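Local coordinates for conserved hypothetical exported protein (PDB 4JJA), which is of unproven function but probably acts as an exo-beta-N-acetylmuramidase on peptidoglycan, at residues N184-L189 against K359-P364; D309-L314 against K336-G341; T331-K336 against K348-R353. All coordinates share one frame; numbering follows the deposited sequence.

Overall arrangement
Contact 1 joins the end of helix 176-185, in the N-terminal family region with its six-stranded parallel sheet, to the end of helix 352-362 in the C-terminal one. Contacts 2 and 3 both belong to the C-terminal region and share Lys336 on helix 333-339; their centres lie about 14 Å apart, and Met337 SE packs 3.6 Å from Arg350 NH1 between them. Contact 3 also borrows the start of helix 352-362, whose far end reaches contact 1, about 22 Å away between centres. Contact 2 is most remote from contact 1, at about 35 Å between centres. A glycerol, probably from the crystallisation liquor, sits beside Trp188 of contact 1.

Contact 1: N184-L189 against K359-P364; sequences NGERWL and KIQRKP
Gln361 reaches Glu186 through one direct hydrogen bond: its NE2 donates to Glu186 OE1 at 2.9 Å, nearly straight at 165° at the hydrogen. The acceptor lies in the plane of the Gln361 amide, but the amide nitrogen stands 52° out of the carboxylate plane; the two flat groups are almost perpendicular. Torsions bring the ends together. Gln361 runs out extended, its CG opposite the backbone N (chi1 -168°), whereas Glu186 bends at chi2, which brings OE1 to the amide. The other carboxylate oxygen, OE2, is taken by the hydroxyl of Tyr365, just beyond 359-364, so both oxygens of Glu186 are held from the C-terminal side.

Two waters add bridges. One donates to Gln361 O at 2.8 Å and, at a longer 3.2 Å, to Glu186 OE2, tying the carboxylate to the helix backbone. The second accepts from both Trp188 NE1 and Gln361 NE2, lying in the plane of the indole at its edge.

The segment 184-189 is the exit from helix 176-185. Arg187 has positive phi and closes a Schellman motif; its backbone N and its NH1 approach Asn184 O from opposite faces of that carbonyl. The turn sets Glu186 and Trp188 on the same flank, facing the last turns of helix 352-362, and thereby links the N-terminal and C-terminal family regions at the surface.

Van der Waals contact is slight: Trp188 CZ2 lies 4.0 Å from Gln361 NE2, with ring and amide planes at right angles, and Glu186 CB rests 3.5 Å above the indole plane toward its rim. Met182, from helix 176-185, touches both Trp188 and Gln361, and Pro167 packs against the indole.

Contact 2: D309-L314 against K336-G341; sequences DAYHNL and KMIEGG
Tyr311 lays one ring face against Ile338, whose CG2 methyl makes a CH-pi contact 4.0 Å from the ring centroid and comes closest to CD2, at 3.6 Å. Farther out on the ring, the hydroxyl meets the aliphatic part of Glu339, with OH 3.4 Å from CG; the two side chains cross at about a right angle.

Two waters complete the first shell. Water 3, in the plane of the phenol, lies 2.6 Å from Tyr311 OH and donates to Glu339 O. Water 4 lies 2.8 Å from His312 NE2, in the imidazole plane, and donates to Ile338 O, the carbonyl that also accepts from Gly341 N.

Behind these, the phenol is steadied by its neighbours: Tyr311 CD2 sits over the centre of the His312 ring, and Phe321 meets the Tyr311 ring with planes at about 25°. Ile338 is buried against Leu307 and Ile308 of helix 305-314 and Ile347 of helix 344-350.

The whole is a helix-helix packing of 305-314 on the last turn of 333-339, where Gly341 with its positive phi ends the helix in a Schellman motif.

Contact 3: T331-K336 against K348-R353; sequences TDYVRK and KARWKR
Arg350 lies along Tyr333, extended from CG to NE, and its atoms can be followed across the phenol. CB starts beside the outer end of the ring, 3.9 Å from CE1. CG then passes the hydroxyl end on that same face, 3.7 Å from Tyr333 CZ. CD sits almost exactly on the ring normal, a CH-pi contact 3.6 Å from the centroid. NE comes next, over the rim at CD2, and CZ follows 4.1 Å from the centroid, an off-centre cation-pi interaction. The guanidinium is stacked flat, its plane only 6° from that of the phenol, and NH1 at the tip ends 3.4 Å from Tyr333 CB. The two side chains thus run antiparallel, each tip near the other's root.

Tyr333 is a slab held on two faces: Thr331 CG2 covers the centre of the face opposite Arg350. Tyr333 CG stands between its own backbone N and carbonyl carbon (chi1 63°), which turns the ring toward 348-353. There the hydroxyl meets Trp351, with OH 3.3 Å from CB and in the indole plane at its edge. Val334 CG2 also approaches that edge, 4.2 Å from CZ3. Lys348 O lies over one indole face, while the indole NE1 bonds to Asp151, which also pairs with Lys348.

Arg350 and Trp351 lie where helix 344-350 gives way to helix 352-362; both pack on Tyr333, and Trp351 also on Val334, of helix 333-339. Pro153, from a loop in the N-terminal family region, touches Thr331 and Trp351, and Phe325 of helix 325-329 packs on Val334.

Contact 1: N184-L189 against K359-P364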
loop_
_atom_site.group_PDB
_atom_site.type_symbol
_atom_site.label_atom_id
_atom_site.label_comp_id
_atom_site.label_asym_id
_atom_site.label_seq_id
_atom_site.Cartn_x
_atom_site.Cartn_y
_atom_site.Cartn_z
ATOM N N ASN A 184 7.696 -4.565 15.410
ATOM C CA ASN A 184 8.376 -4.582 16.694
ATOM C C ASN A 184 8.421 -5.995 17.220
ATOM O O ASN A 184 9.514 -6.466 17.564
ATOM C CB ASN A 184 7.706 -3.641 17.691
ATOM C CG ASN A 184 8.226 -2.217 17.626
ATOM O OD1 ASN A 184 9.320 -1.917 17.132
ATOM N ND2 ASN A 184 7.416 -1.312 18.164
ATOM N N GLY A 185 7.257 -6.632 17.379
ATOM C CA GLY A 185 7.192 -7.898 18.110
ATOM C C GLY A 185 7.915 -9.040 17.445
ATOM O O GLY A 185 8.429 -9.920 18.138
ATOM N N GLU A 186 7.946 -9.029 16.119
ATOM C CA GLU A 186 8.620 -10.056 15.348
ATOM C C GLU A 186 10.076 -9.733 15.041
ATOM O O GLU A 186 10.736 -10.524 14.374
ATOM C CB GLU A 186 7.833 -10.341 14.043
ATOM C CG GLU A 186 6.447 -10.821 14.256
ATOM C CD GLU A 186 6.330 -12.139 15.016
ATOM O OE1 GLU A 186 6.842 -13.147 14.526
ATOM O OE2 GLU A 186 5.714 -12.158 16.102
ATOM N N ARG A 187 10.559 -8.593 15.518
ATOM C CA ARG A 187 11.933 -8.133 15.331
ATOM C C ARG A 187 12.310 -8.018 13.874
ATOM O O ARG A 187 13.344 -8.544 13.413
ATOM C CB ARG A 187 12.973 -8.935 16.147
ATOM C CG ARG A 187 12.770 -8.792 17.591
ATOM C CD ARG A 187 13.024 -7.327 18.034
ATOM N NE ARG A 187 13.195 -7.293 19.484
ATOM C CZ ARG A 187 12.195 -7.289 20.352
ATOM N NH1 ARG A 187 10.916 -7.299 19.938
ATOM N NH2 ARG A 187 12.482 -7.275 21.659
ATOM N N TRP A 188 11.484 -7.278 13.143
ATOM C CA TRP A 188 11.728 -7.043 11.730
ATOM C C TRP A 188 12.499 -5.752 11.434
ATOM O O TRP A 188 12.837 -5.496 10.279
ATOM C CB TRP A 188 10.383 -7.053 10.995
ATOM C CG TRP A 188 9.736 -8.382 10.889
ATOM C CD1 TRP A 188 10.298 -9.596 11.084
ATOM C CD2 TRP A 188 8.383 -8.638 10.526
ATOM N NE1 TRP A 188 9.372 -10.586 10.900
ATOM C CE2 TRP A 188 8.190 -10.016 10.525
ATOM C CE3 TRP A 188 7.308 -7.830 10.196
ATOM C CZ2 TRP A 188 6.967 -10.583 10.182
ATOM C CZ3 TRP A 188 6.127 -8.371 9.869
ATOM C CH2 TRP A 188 5.952 -9.736 9.850
ATOM N N LEU A 189 12.813 -4.937 12.442
ATOM C CA LEU A 189 13.737 -3.835 12.225
ATOM C C LEU A 189 15.192 -4.318 12.127
ATOM O O LEU A 189 15.553 -5.282 12.766
ATOM C CB LEU A 189 13.628 -2.779 13.351
ATOM C CG LEU A 189 12.292 -2.067 13.535
ATOM C CD1 LEU A 189 12.367 -1.065 14.657
ATOM C CD2 LEU A 189 11.852 -1.414 12.220
ATOM N N LYS A 359 -2.211 -15.646 9.507
ATOM C CA LYS A 359 -3.335 -15.178 10.312
ATOM C C LYS A 359 -3.117 -15.478 11.780
ATOM O O LYS A 359 -3.500 -14.713 12.653
ATOM C CB LYS A 359 -4.639 -15.787 9.819
ATOM C CG LYS A 359 -5.105 -15.181 8.515
ATOM C CD LYS A 359 -6.423 -15.865 8.106
ATOM C CE LYS A 359 -7.049 -15.395 6.829
ATOM N NZ LYS A 359 -8.331 -16.146 6.476
ATOM N N ILE A 360 -2.465 -16.599 12.077
ATOM C CA ILE A 360 -2.073 -16.931 13.464
ATOM C C ILE A 360 -0.963 -16.024 13.950
ATOM O O ILE A 360 -1.009 -15.465 15.055
ATOM C CB ILE A 360 -1.641 -18.404 13.595
ATOM C CG1 ILE A 360 -2.893 -19.269 13.530
ATOM C CG2 ILE A 360 -0.842 -18.633 14.912
ATOM C CD1 ILE A 360 -2.665 -20.686 13.002
ATOM N N GLN A 361 0.035 -15.850 13.117
ATOM C CA GLN A 361 1.221 -15.075 13.494
ATOM C C GLN A 361 0.845 -13.632 13.796
ATOM O O GLN A 361 1.436 -13.003 14.680
ATOM C CB GLN A 361 2.295 -15.124 12.383
ATOM C CG GLN A 361 3.667 -14.611 12.750
ATOM C CD GLN A 361 4.616 -14.438 11.599
ATOM O OE1 GLN A 361 4.309 -14.703 10.438
ATOM N NE2 GLN A 361 5.827 -14.025 11.930
ATOM N N ARG A 362 -0.071 -13.059 13.015
ATOM C CA ARG A 362 -0.391 -11.636 13.166
ATOM C C ARG A 362 -1.331 -11.357 14.311
ATOM O O ARG A 362 -1.480 -10.214 14.714
ATOM C CB ARG A 362 -1.006 -11.101 11.869
ATOM C CG ARG A 362 -2.453 -11.438 11.647
ATOM C CD ARG A 362 -2.984 -10.893 10.310
ATOM N NE ARG A 362 -4.412 -11.020 10.296
ATOM C CZ ARG A 362 -5.251 -10.190 9.687
ATOM N NH1 ARG A 362 -4.816 -9.279 8.837
ATOM N NH2 ARG A 362 -6.536 -10.288 9.899
ATOM N N LYS A 363 -2.026 -12.387 14.801
ATOM C CA LYS A 363 -3.123 -12.165 15.739
ATOM C C LYS A 363 -2.771 -11.306 16.960
ATOM O O LYS A 363 -3.581 -10.454 17.311
ATOM C CB LYS A 363 -3.716 -13.524 16.179
ATOM C CG LYS A 363 -5.016 -13.399 16.933
ATOM C CD LYS A 363 -6.150 -13.231 15.956
ATOM C CE LYS A 363 -7.594 -13.579 16.522
ATOM N NZ LYS A 363 -8.419 -14.268 15.487
ATOM N N PRO A 364 -1.605 -11.489 17.583
ATOM C CA PRO A 364 -1.311 -10.641 18.763
ATOM C C PRO A 364 -1.159 -9.164 18.505
ATOM O O PRO A 364 -1.173 -8.378 19.456
ATOM C CB PRO A 364 0.050 -11.183 19.267
ATOM C CG PRO A 364 0.220 -12.565 18.633
ATOM C CD PRO A 364 -0.549 -12.488 17.325
HETATM O O HOH W 1 3.167 -14.042 16.594
HETATM O O HOH W 2 8.828 -13.756 10.764
#

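Contact 2: D309-L314 against K336-G341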
loop_
_atom_site.group_PDB
_atom_site.type_symbol
_atom_site.label_atom_id
_atom_site.label_comp_id
_atom_site.label_asym_id
_atom_site.label_seq_id
_atom_site.Cartn_x
_atom_site.Cartn_y
_atom_site.Cartn_z
ATOM N N ASP A 309 -4.861 -15.913 -18.333
ATOM C CA ASP A 309 -5.463 -15.611 -19.616
ATOM C C ASP A 309 -4.489 -14.927 -20.564
ATOM O O ASP A 309 -4.335 -15.340 -21.718
ATOM C CB ASP A 309 -6.699 -14.732 -19.373
ATOM C CG ASP A 309 -7.416 -14.321 -20.637
ATOM O OD1 ASP A 309 -7.747 -15.233 -21.395
ATOM O OD2 ASP A 309 -7.722 -13.156 -20.790
ATOM N N ALA A 310 -3.875 -13.855 -20.084
ATOM C CA ALA A 310 -2.945 -13.143 -20.918
ATOM C C ALA A 310 -1.737 -13.974 -21.322
ATOM O O ALA A 310 -1.295 -13.926 -22.458
ATOM C CB ALA A 310 -2.495 -11.858 -20.225
ATOM N N TYR A 311 -1.208 -14.774 -20.384
ATOM C CA TYR A 311 -0.062 -15.617 -20.663
ATOM C C TYR A 311 -0.362 -16.562 -21.812
ATOM O O TYR A 311 0.417 -16.639 -22.779
ATOM C CB TYR A 311 0.317 -16.428 -19.414
ATOM C CG TYR A 311 1.351 -17.509 -19.721
ATOM C CD1 TYR A 311 2.659 -17.174 -19.868
ATOM C CD2 TYR A 311 0.992 -18.800 -19.943
ATOM C CE1 TYR A 311 3.620 -18.102 -20.215
ATOM C CE2 TYR A 311 1.932 -19.741 -20.263
ATOM C CZ TYR A 311 3.249 -19.399 -20.404
ATOM O OH TYR A 311 4.210 -20.329 -20.769
ATOM N N HIS A 312 -1.458 -17.275 -21.740
ATOM C CA HIS A 312 -1.765 -18.223 -22.779
ATOM C C HIS A 312 -2.170 -17.566 -24.081
ATOM O O HIS A 312 -1.944 -18.122 -25.147
ATOM C CB HIS A 312 -2.846 -19.224 -22.323
ATOM C CG HIS A 312 -2.348 -20.155 -21.273
ATOM N ND1 HIS A 312 -1.369 -21.102 -21.502
ATOM C CD2 HIS A 312 -2.676 -20.259 -19.966
ATOM C CE1 HIS A 312 -1.107 -21.744 -20.371
ATOM N NE2 HIS A 312 -1.901 -21.256 -19.419
ATOM N N ASN A 313 -2.763 -16.378 -24.023
ATOM C CA ASN A 313 -3.151 -15.718 -25.246
ATOM C C ASN A 313 -1.946 -15.205 -26.009
ATOM O O ASN A 313 -1.905 -15.274 -27.245
ATOM C CB ASN A 313 -4.102 -14.548 -24.946
ATOM C CG ASN A 313 -4.673 -13.940 -26.215
ATOM O OD1 ASN A 313 -4.160 -12.978 -26.709
ATOM N ND2 ASN A 313 -5.649 -14.601 -26.824
ATOM N N LEU A 314 -0.962 -14.646 -25.295
ATOM C CA LEU A 314 0.140 -13.998 -25.975
ATOM C C LEU A 314 1.111 -14.953 -26.656
ATOM O O LEU A 314 1.801 -14.554 -27.596
ATOM C CB LEU A 314 0.880 -13.068 -25.007
ATOM C CG LEU A 314 0.229 -11.724 -24.911
ATOM C CD1 LEU A 314 0.703 -10.963 -23.669
ATOM C CD2 LEU A 314 0.426 -10.875 -26.204
ATOM N N LYS A 336 6.259 -20.944 -12.556
ATOM C CA LYS A 336 6.465 -22.327 -12.995
ATOM C C LYS A 336 5.132 -23.054 -13.217
ATOM O O LYS A 336 4.949 -23.782 -14.200
ATOM C CB LYS A 336 7.288 -23.093 -11.972
ATOM C CG LYS A 336 8.738 -22.634 -11.866
ATOM C CD LYS A 336 9.478 -23.442 -10.751
ATOM C CE LYS A 336 10.859 -22.943 -10.388
ATOM N NZ LYS A 336 11.433 -23.792 -9.275
HETATM N N MSE A 337 4.198 -22.861 -12.307
HETATM C CA MSE A 337 2.885 -23.514 -12.417
HETATM C C MSE A 337 2.047 -22.960 -13.550
HETATM O O MSE A 337 1.384 -23.716 -14.252
HETATM C CB MSE A 337 2.153 -23.425 -11.099
HETATM C CG MSE A 337 2.761 -24.262 -9.991
HETATM SE SE MSE A 337 1.842 -24.150 -8.318
HETATM C CE MSE A 337 0.318 -25.316 -8.693
ATOM N N ILE A 338 2.123 -21.646 -13.788
ATOM C CA ILE A 338 1.414 -21.096 -14.947
ATOM C C ILE A 338 1.961 -21.726 -16.224
ATOM O O ILE A 338 1.216 -22.170 -17.101
ATOM C CB ILE A 338 1.471 -19.581 -15.014
ATOM C CG1 ILE A 338 0.693 -18.978 -13.822
ATOM C CG2 ILE A 338 0.917 -19.078 -16.357
ATOM C CD1 ILE A 338 0.742 -17.478 -13.663
ATOM N N GLU A 339 3.281 -21.741 -16.344
ATOM C CA GLU A 339 3.912 -22.262 -17.545
ATOM C C GLU A 339 3.663 -23.754 -17.693
ATOM O O GLU A 339 3.670 -24.276 -18.795
ATOM C CB GLU A 339 5.412 -21.984 -17.473
ATOM C CG GLU A 339 5.693 -20.512 -17.678
ATOM C CD GLU A 339 7.132 -20.093 -17.556
ATOM O OE1 GLU A 339 8.015 -20.908 -17.204
ATOM O OE2 GLU A 339 7.394 -18.875 -17.764
ATOM N N GLY A 340 3.474 -24.429 -16.576
ATOM C CA GLY A 340 3.153 -25.848 -16.554
ATOM C C GLY A 340 1.711 -26.179 -16.853
ATOM O O GLY A 340 1.346 -27.364 -16.837
ATOM N N GLY A 341 0.868 -25.169 -17.085
ATOM C CA GLY A 341 -0.520 -25.404 -17.422
ATOM C C GLY A 341 -1.456 -25.567 -16.278
ATOM O O GLY A 341 -2.587 -26.001 -16.480
HETATM O O HOH W 3 3.319 -22.760 -21.145
HETATM O O HOH W 4 -1.548 -22.237 -16.827
#

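Contact 3: T331-K336 against K348-R353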
loop_
_atom_site.group_PDB
_atom_site.type_symbol
_atom_site.label_atom_id
_atom_site.label_comp_id
_atom_site.label_asym_id
_atom_site.label_seq_id
_atom_site.Cartn_x
_atom_site.Cartn_y
_atom_site.Cartn_z
ATOM N N THR A 331 7.407 -15.657 -4.610
ATOM C CA THR A 331 7.797 -17.072 -4.661
ATOM C C THR A 331 8.002 -17.447 -6.114
ATOM O O THR A 331 7.493 -16.789 -7.027
ATOM C CB THR A 331 6.699 -17.967 -4.053
ATOM O OG1 THR A 331 7.216 -19.268 -3.994
ATOM C CG2 THR A 331 5.409 -17.984 -4.861
ATOM N N ASP A 332 8.769 -18.500 -6.335
ATOM C CA ASP A 332 9.097 -18.966 -7.656
ATOM C C ASP A 332 8.059 -19.883 -8.293
ATOM O O ASP A 332 8.090 -20.099 -9.494
ATOM C CB ASP A 332 10.484 -19.649 -7.667
ATOM C CG ASP A 332 10.562 -20.890 -6.897
ATOM O OD1 ASP A 332 9.603 -21.353 -6.278
ATOM O OD2 ASP A 332 11.699 -21.468 -6.907
ATOM N N TYR A 333 7.102 -20.399 -7.526
ATOM C CA TYR A 333 6.246 -21.454 -8.100
ATOM C C TYR A 333 5.129 -20.902 -8.946
ATOM O O TYR A 333 4.552 -21.646 -9.725
ATOM C CB TYR A 333 5.712 -22.412 -7.067
ATOM C CG TYR A 333 4.798 -21.847 -5.996
ATOM C CD1 TYR A 333 3.493 -21.423 -6.299
ATOM C CD2 TYR A 333 5.194 -21.790 -4.663
ATOM C CE1 TYR A 333 2.637 -20.963 -5.313
ATOM C CE2 TYR A 333 4.337 -21.334 -3.685
ATOM C CZ TYR A 333 3.055 -20.914 -4.000
ATOM O OH TYR A 333 2.211 -20.461 -3.017
ATOM N N VAL A 334 4.761 -19.621 -8.820
ATOM C CA VAL A 334 3.667 -19.093 -9.606
ATOM C C VAL A 334 3.998 -19.091 -11.099
ATOM O O VAL A 334 3.227 -19.628 -11.923
ATOM C CB VAL A 334 3.200 -17.722 -9.107
ATOM C CG1 VAL A 334 2.144 -17.089 -10.039
ATOM C CG2 VAL A 334 2.680 -17.807 -7.666
ATOM N N ARG A 335 5.172 -18.570 -11.474
ATOM C CA ARG A 335 5.584 -18.641 -12.856
ATOM C C ARG A 335 5.630 -20.086 -13.346
ATOM O O ARG A 335 5.148 -20.408 -14.456
ATOM C CB ARG A 335 6.975 -18.051 -12.957
ATOM C CG ARG A 335 7.635 -18.149 -14.307
ATOM C CD ARG A 335 9.116 -17.889 -14.247
ATOM N NE ARG A 335 9.439 -16.519 -13.841
ATOM C CZ ARG A 335 9.975 -15.570 -14.620
ATOM N NH1 ARG A 335 10.220 -15.773 -15.902
ATOM N NH2 ARG A 335 10.276 -14.399 -14.073
ATOM N N LYS A 336 6.259 -20.944 -12.556
ATOM C CA LYS A 336 6.465 -22.327 -12.995
ATOM C C LYS A 336 5.132 -23.054 -13.217
ATOM O O LYS A 336 4.949 -23.782 -14.200
ATOM C CB LYS A 336 7.288 -23.093 -11.972
ATOM C CG LYS A 336 8.738 -22.634 -11.866
ATOM C CD LYS A 336 9.478 -23.442 -10.751
ATOM C CE LYS A 336 10.859 -22.943 -10.388
ATOM N NZ LYS A 336 11.433 -23.792 -9.275
ATOM N N LYS A 348 -3.474 -20.897 -6.457
ATOM C CA LYS A 348 -3.909 -20.166 -5.276
ATOM C C LYS A 348 -3.990 -21.098 -4.048
ATOM O O LYS A 348 -3.600 -20.742 -2.956
ATOM C CB LYS A 348 -5.212 -19.454 -5.556
ATOM C CG LYS A 348 -5.816 -18.847 -4.316
ATOM C CD LYS A 348 -6.803 -17.771 -4.677
ATOM C CE LYS A 348 -7.332 -17.098 -3.423
ATOM N NZ LYS A 348 -8.020 -15.853 -3.723
ATOM N N ALA A 349 -4.459 -22.335 -4.229
ATOM C CA ALA A 349 -4.538 -23.265 -3.143
ATOM C C ALA A 349 -3.169 -23.536 -2.520
ATOM O O ALA A 349 -3.085 -23.859 -1.355
ATOM C CB ALA A 349 -5.208 -24.603 -3.632
ATOM N N ARG A 350 -2.089 -23.420 -3.299
ATOM C CA ARG A 350 -0.760 -23.720 -2.809
ATOM C C ARG A 350 -0.327 -22.763 -1.672
ATOM O O ARG A 350 0.479 -23.145 -0.843
ATOM C CB ARG A 350 0.252 -23.753 -3.949
ATOM C CG ARG A 350 1.580 -24.323 -3.507
ATOM C CD ARG A 350 2.473 -24.638 -4.648
ATOM N NE ARG A 350 3.812 -25.017 -4.211
ATOM C CZ ARG A 350 4.766 -25.390 -5.071
ATOM N NH1 ARG A 350 4.489 -25.527 -6.354
ATOM N NH2 ARG A 350 5.999 -25.621 -4.646
ATOM N N TRP A 351 -0.859 -21.544 -1.664
ATOM C CA TRP A 351 -0.523 -20.580 -0.636
ATOM C C TRP A 351 -1.503 -20.547 0.528
ATOM O O TRP A 351 -1.356 -19.734 1.428
ATOM C CB TRP A 351 -0.228 -19.204 -1.193
ATOM C CG TRP A 351 -1.354 -18.456 -1.807
ATOM C CD1 TRP A 351 -2.505 -17.976 -1.207
ATOM C CD2 TRP A 351 -1.425 -17.998 -3.177
ATOM N NE1 TRP A 351 -3.246 -17.262 -2.112
ATOM C CE2 TRP A 351 -2.591 -17.223 -3.310
ATOM C CE3 TRP A 351 -0.572 -18.128 -4.272
ATOM C CZ2 TRP A 351 -2.942 -16.594 -4.503
ATOM C CZ3 TRP A 351 -0.920 -17.484 -5.466
ATOM C CH2 TRP A 351 -2.087 -16.742 -5.562
ATOM N N LYS A 352 -2.540 -21.398 0.516
ATOM C CA LYS A 352 -3.540 -21.352 1.588
ATOM C C LYS A 352 -2.947 -21.523 2.963
ATOM O O LYS A 352 -3.285 -20.799 3.894
ATOM C CB LYS A 352 -4.613 -22.413 1.322
ATOM C CG LYS A 352 -5.713 -22.494 2.360
ATOM C CD LYS A 352 -6.461 -21.245 2.474
ATOM C CE LYS A 352 -7.846 -21.487 3.147
ATOM N NZ LYS A 352 -8.909 -20.647 2.515
ATOM N N ARG A 353 -2.034 -22.481 3.079
ATOM C CA ARG A 353 -1.377 -22.734 4.346
ATOM C C ARG A 353 -0.579 -21.536 4.830
ATOM O O ARG A 353 -0.661 -21.187 6.010
ATOM C CB ARG A 353 -0.469 -23.953 4.249
ATOM C CG ARG A 353 -1.290 -25.237 4.111
ATOM C CD ARG A 353 -1.881 -25.673 5.415
ATOM N NE ARG A 353 -0.804 -26.070 6.282
ATOM C CZ ARG A 353 -0.711 -27.217 6.904
ATOM N NH1 ARG A 353 -1.720 -28.078 6.866
ATOM N NH2 ARG A 353 0.369 -27.426 7.630
#